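Local coordinates for protein LS-24 (Lathyrus sativus, PDB 3LP9) that probably binds hemin as a monomer and spermine as a dimer, and may play a role in the oxidative stress response and polyamine biosynthesis, at residues G63-F68 with F78-C83. Sequence-based numbering, arbitrary orientation.
Sequences GIDCSF and FYENFC. With CA (calcium ion), chain E.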
ATOM      1  N   GLY A  63       1.482   7.468  -7.549  1.00 16.99           N
ATOM      2  CA  GLY A  63       1.605   7.166  -8.961  1.00 16.34           C
ATOM      3  C   GLY A  63       1.862   5.673  -9.144  1.00 16.11           C
ATOM      4  O   GLY A  63       1.663   4.899  -8.210  1.00 15.70           O
ATOM      5  N   ILE A  64       2.314   5.290 -10.346  1.00 15.42           N
ATOM      6  CA  ILE A  64       2.480   3.889 -10.761  1.00 15.68           C
ATOM      7  C   ILE A  64       3.885   3.714 -11.299  1.00 16.05           C
ATOM      8  O   ILE A  64       4.302   4.484 -12.173  1.00 15.99           O
ATOM      9  CB  ILE A  64       1.450   3.526 -11.909  1.00 15.43           C
ATOM     10  CG1 ILE A  64       0.002   3.562 -11.365  1.00 15.48           C
ATOM     11  CG2 ILE A  64       1.803   2.172 -12.646  1.00 15.61           C
ATOM     12  CD1 ILE A  64      -1.062   3.418 -12.384  1.00 14.28           C
ATOM     13  N   ASP A  65       4.619   2.698 -10.823  1.00 15.98           N
ATOM     14  CA  ASP A  65       6.030   2.561 -11.271  1.00 15.60           C
ATOM     15  C   ASP A  65       6.366   1.412 -12.195  1.00 15.33           C
ATOM     16  O   ASP A  65       7.437   1.362 -12.707  1.00 16.58           O
ATOM     17  CB  ASP A  65       6.950   2.568 -10.078  1.00 15.61           C
ATOM     18  CG  ASP A  65       6.726   1.385  -9.169  1.00 16.05           C
ATOM     19  OD1 ASP A  65       6.333   0.263  -9.684  1.00 16.00           O
ATOM     20  OD2 ASP A  65       7.048   1.550  -7.967  1.00 15.05           O
ATOM     21  N   CYS A  66       5.435   0.508 -12.450  1.00 15.43           N
ATOM     22  CA  CYS A  66       5.599  -0.532 -13.434  1.00 14.88           C
ATOM     23  C   CYS A  66       4.160  -0.940 -13.834  1.00 15.10           C
ATOM     24  O   CYS A  66       3.195  -0.674 -13.083  1.00 14.75           O
ATOM     25  CB  CYS A  66       6.391  -1.717 -12.879  1.00 15.61           C
ATOM     26  SG  CYS A  66       6.701  -3.079 -14.100  1.00 16.11           S
ATOM     27  N   SER A  67       4.034  -1.531 -15.030  1.00 14.51           N
ATOM     28  CA  SER A  67       2.742  -1.952 -15.585  1.00 15.36           C
ATOM     29  C   SER A  67       2.868  -2.798 -16.812  1.00 15.80           C
ATOM     30  O   SER A  67       3.932  -2.946 -17.349  1.00 17.01           O
ATOM     31  CB  SER A  67       1.859  -0.748 -15.941  1.00 15.22           C
ATOM     32  OG  SER A  67       2.407   0.034 -16.968  1.00 15.28           O
ATOM     33  N   PHE A  68       1.748  -3.284 -17.314  1.00 16.12           N
ATOM     34  CA  PHE A  68       1.695  -3.979 -18.581  1.00 15.74           C
ATOM     35  C   PHE A  68       0.247  -4.376 -18.815  1.00 15.46           C
ATOM     36  O   PHE A  68      -0.471  -4.811 -17.903  1.00 15.47           O
ATOM     37  CB  PHE A  68       2.650  -5.179 -18.634  1.00 15.58           C
ATOM     38  CG  PHE A  68       2.328  -6.292 -17.602  1.00 17.11           C
ATOM     39  CD1 PHE A  68       3.058  -6.407 -16.411  1.00 15.65           C
ATOM     40  CD2 PHE A  68       1.320  -7.226 -17.846  1.00 14.56           C
ATOM     41  CE1 PHE A  68       2.741  -7.436 -15.484  1.00 17.54           C
ATOM     42  CE2 PHE A  68       1.013  -8.230 -16.916  1.00 16.47           C
ATOM     43  CZ  PHE A  68       1.719  -8.357 -15.757  1.00 14.54           C
ATOM     44  N   PHE A  78       1.852  -1.415 -10.676  1.00 16.07           N
ATOM     45  CA  PHE A  78       2.688  -1.719  -9.482  1.00 14.92           C
ATOM     46  C   PHE A  78       3.090  -0.369  -8.879  1.00 15.26           C
ATOM     47  O   PHE A  78       3.160   0.636  -9.595  1.00 14.74           O
ATOM     48  CB  PHE A  78       3.930  -2.518  -9.890  1.00 15.16           C
ATOM     49  CG  PHE A  78       3.649  -3.868 -10.512  1.00 13.80           C
ATOM     50  CD1 PHE A  78       3.851  -5.003  -9.806  1.00 13.92           C
ATOM     51  CD2 PHE A  78       3.210  -3.976 -11.832  1.00 17.25           C
ATOM     52  CE1 PHE A  78       3.589  -6.297 -10.364  1.00 15.34           C
ATOM     53  CE2 PHE A  78       2.984  -5.260 -12.460  1.00 15.49           C
ATOM     54  CZ  PHE A  78       3.153  -6.431 -11.674  1.00 15.02           C
ATOM     55  N   TYR A  79       3.341  -0.363  -7.563  1.00 14.79           N
ATOM     56  CA  TYR A  79       3.963   0.737  -6.883  1.00 14.59           C
ATOM     57  C   TYR A  79       4.707   0.090  -5.751  1.00 15.30           C
ATOM     58  O   TYR A  79       4.097  -0.430  -4.784  1.00 14.97           O
ATOM     59  CB  TYR A  79       2.960   1.763  -6.313  1.00 14.65           C
ATOM     60  CG  TYR A  79       3.683   2.768  -5.437  1.00 15.50           C
ATOM     61  CD1 TYR A  79       4.522   3.729  -6.009  1.00 14.66           C
ATOM     62  CD2 TYR A  79       3.610   2.692  -4.021  1.00 14.99           C
ATOM     63  CE1 TYR A  79       5.262   4.622  -5.192  1.00 16.28           C
ATOM     64  CE2 TYR A  79       4.356   3.590  -3.203  1.00 14.60           C
ATOM     65  CZ  TYR A  79       5.179   4.522  -3.801  1.00 14.78           C
ATOM     66  OH  TYR A  79       5.875   5.424  -3.040  1.00 16.40           O
ATOM     67  N   GLU A  80       6.040   0.134  -5.855  1.00 15.28           N
ATOM     68  CA  GLU A  80       6.898  -0.519  -4.868  1.00 14.94           C
ATOM     69  C   GLU A  80       6.521  -2.005  -4.756  1.00 14.95           C
ATOM     70  O   GLU A  80       6.547  -2.734  -5.782  1.00 14.42           O
ATOM     71  CB  GLU A  80       6.927   0.288  -3.535  1.00 15.01           C
ATOM     72  CG  GLU A  80       7.503   1.680  -3.718  1.00 14.18           C
ATOM     73  CD  GLU A  80       7.669   2.419  -2.424  1.00 15.84           C
ATOM     74  OE1 GLU A  80       7.089   2.000  -1.395  1.00 17.04           O
ATOM     75  OE2 GLU A  80       8.386   3.420  -2.410  1.00 14.97           O
ATOM     76  N   ASN A  81       6.150  -2.469  -3.555  1.00 15.30           N
ATOM     77  CA  ASN A  81       5.843  -3.918  -3.357  1.00 15.33           C
ATOM     78  C   ASN A  81       4.393  -4.400  -3.579  1.00 15.56           C
ATOM     79  O   ASN A  81       4.068  -5.573  -3.392  1.00 15.20           O
ATOM     80  CB  ASN A  81       6.373  -4.388  -1.959  1.00 15.25           C
ATOM     81  CG  ASN A  81       5.834  -3.587  -0.837  1.00 15.52           C
ATOM     82  OD1 ASN A  81       5.722  -2.346  -0.948  1.00 15.72           O
ATOM     83  ND2 ASN A  81       5.449  -4.272   0.282  1.00 14.80           N
ATOM     84  N   PHE A  82       3.537  -3.445  -3.941  1.00 16.66           N
ATOM     85  CA  PHE A  82       2.091  -3.671  -4.164  1.00 16.25           C
ATOM     86  C   PHE A  82       1.792  -3.635  -5.643  1.00 16.39           C
ATOM     87  O   PHE A  82       2.559  -3.077  -6.444  1.00 17.32           O
ATOM     88  CB  PHE A  82       1.267  -2.630  -3.384  1.00 15.48           C
ATOM     89  CG  PHE A  82       1.455  -2.716  -1.888  1.00 16.08           C
ATOM     90  CD1 PHE A  82       0.613  -3.522  -1.090  1.00 16.25           C
ATOM     91  CD2 PHE A  82       2.491  -1.991  -1.238  1.00 15.62           C
ATOM     92  CE1 PHE A  82       0.794  -3.624   0.316  1.00 14.73           C
ATOM     93  CE2 PHE A  82       2.676  -2.105   0.117  1.00 12.10           C
ATOM     94  CZ  PHE A  82       1.818  -2.917   0.887  1.00 15.16           C
ATOM     95  N   CYS A  83       0.734  -4.334  -6.034  1.00 16.39           N
ATOM     96  CA  CYS A  83       0.269  -4.327  -7.409  1.00 16.42           C
ATOM     97  C   CYS A  83      -1.256  -4.461  -7.483  1.00 16.08           C
ATOM     98  O   CYS A  83      -1.939  -4.869  -6.519  1.00 16.88           O
ATOM     99  CB  CYS A  83       0.935  -5.429  -8.223  1.00 16.30           C
ATOM    100  SG  CYS A  83       0.309  -6.995  -7.905  1.00 17.03           S
TER
HETATM  101 CA    CA E 310       9.782   1.772 -13.365  1.00 15.49          CA
HETATM  102  O   HOH W   1       7.195  -1.835  -8.136  1.00 14.84           O
HETATM  103  O   HOH W   2       9.908   0.906 -10.608  1.00 14.97           O
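The ring of Phe78 takes two neighbours from segment 63-68 near its plane: the carbonyl O of Cys66 at its edge, 3.5 Å from CD2, and CE1 of Phe68, 3.7 Å from CE2. The same Cys66 O accepts the Phe78 N-H in a bent bond (2.9 Å, 134°). Cys66 SG stands 4.9 Å from the centre of this ring, oblique to it, a sulfur-aromatic contact suited to a small, polarisable side chain. The Tyr79 ring carries Glu80 CG on one face, while Gly63 O lies obliquely to the ring, nearest CD1; the Tyr79 hydroxyl and Glu80 OE2 both reach Lys103 of the second subunit. At the backbone angles of Gly63, just after helix 58-62, a side chain would be pressed against the preceding carbonyl O, which suits glycine. Asp65 joins the backbones. Its N-H binds Phe78 O at 2.8 Å, and with CG between its own N and carbonyl carbon (chi1 64°) the carboxylate swings back to the turn. There OD2 accepts the N-H of Glu80 on its syn side, nearly straight (2.7 Å, 175°), and OD1 receives a water that also donates to Glu80 O. An alanine here would probably leave the Glu80 N-H without its carboxylate acceptor and the bridging water without OD1, weakening the tie to the type II' turn Tyr79-Phe82. Asp65 O ligates the calcium ion at 2.5 Å, with the carbonyls of Asn7, Asp121 and Asp175. This starts a blade of the four-bladed hemopexin propeller: innermost strand 66-69 pairs antiparallel with strand 74-79, and one backbone carbonyl per blade points into the axial channel to hold calcium.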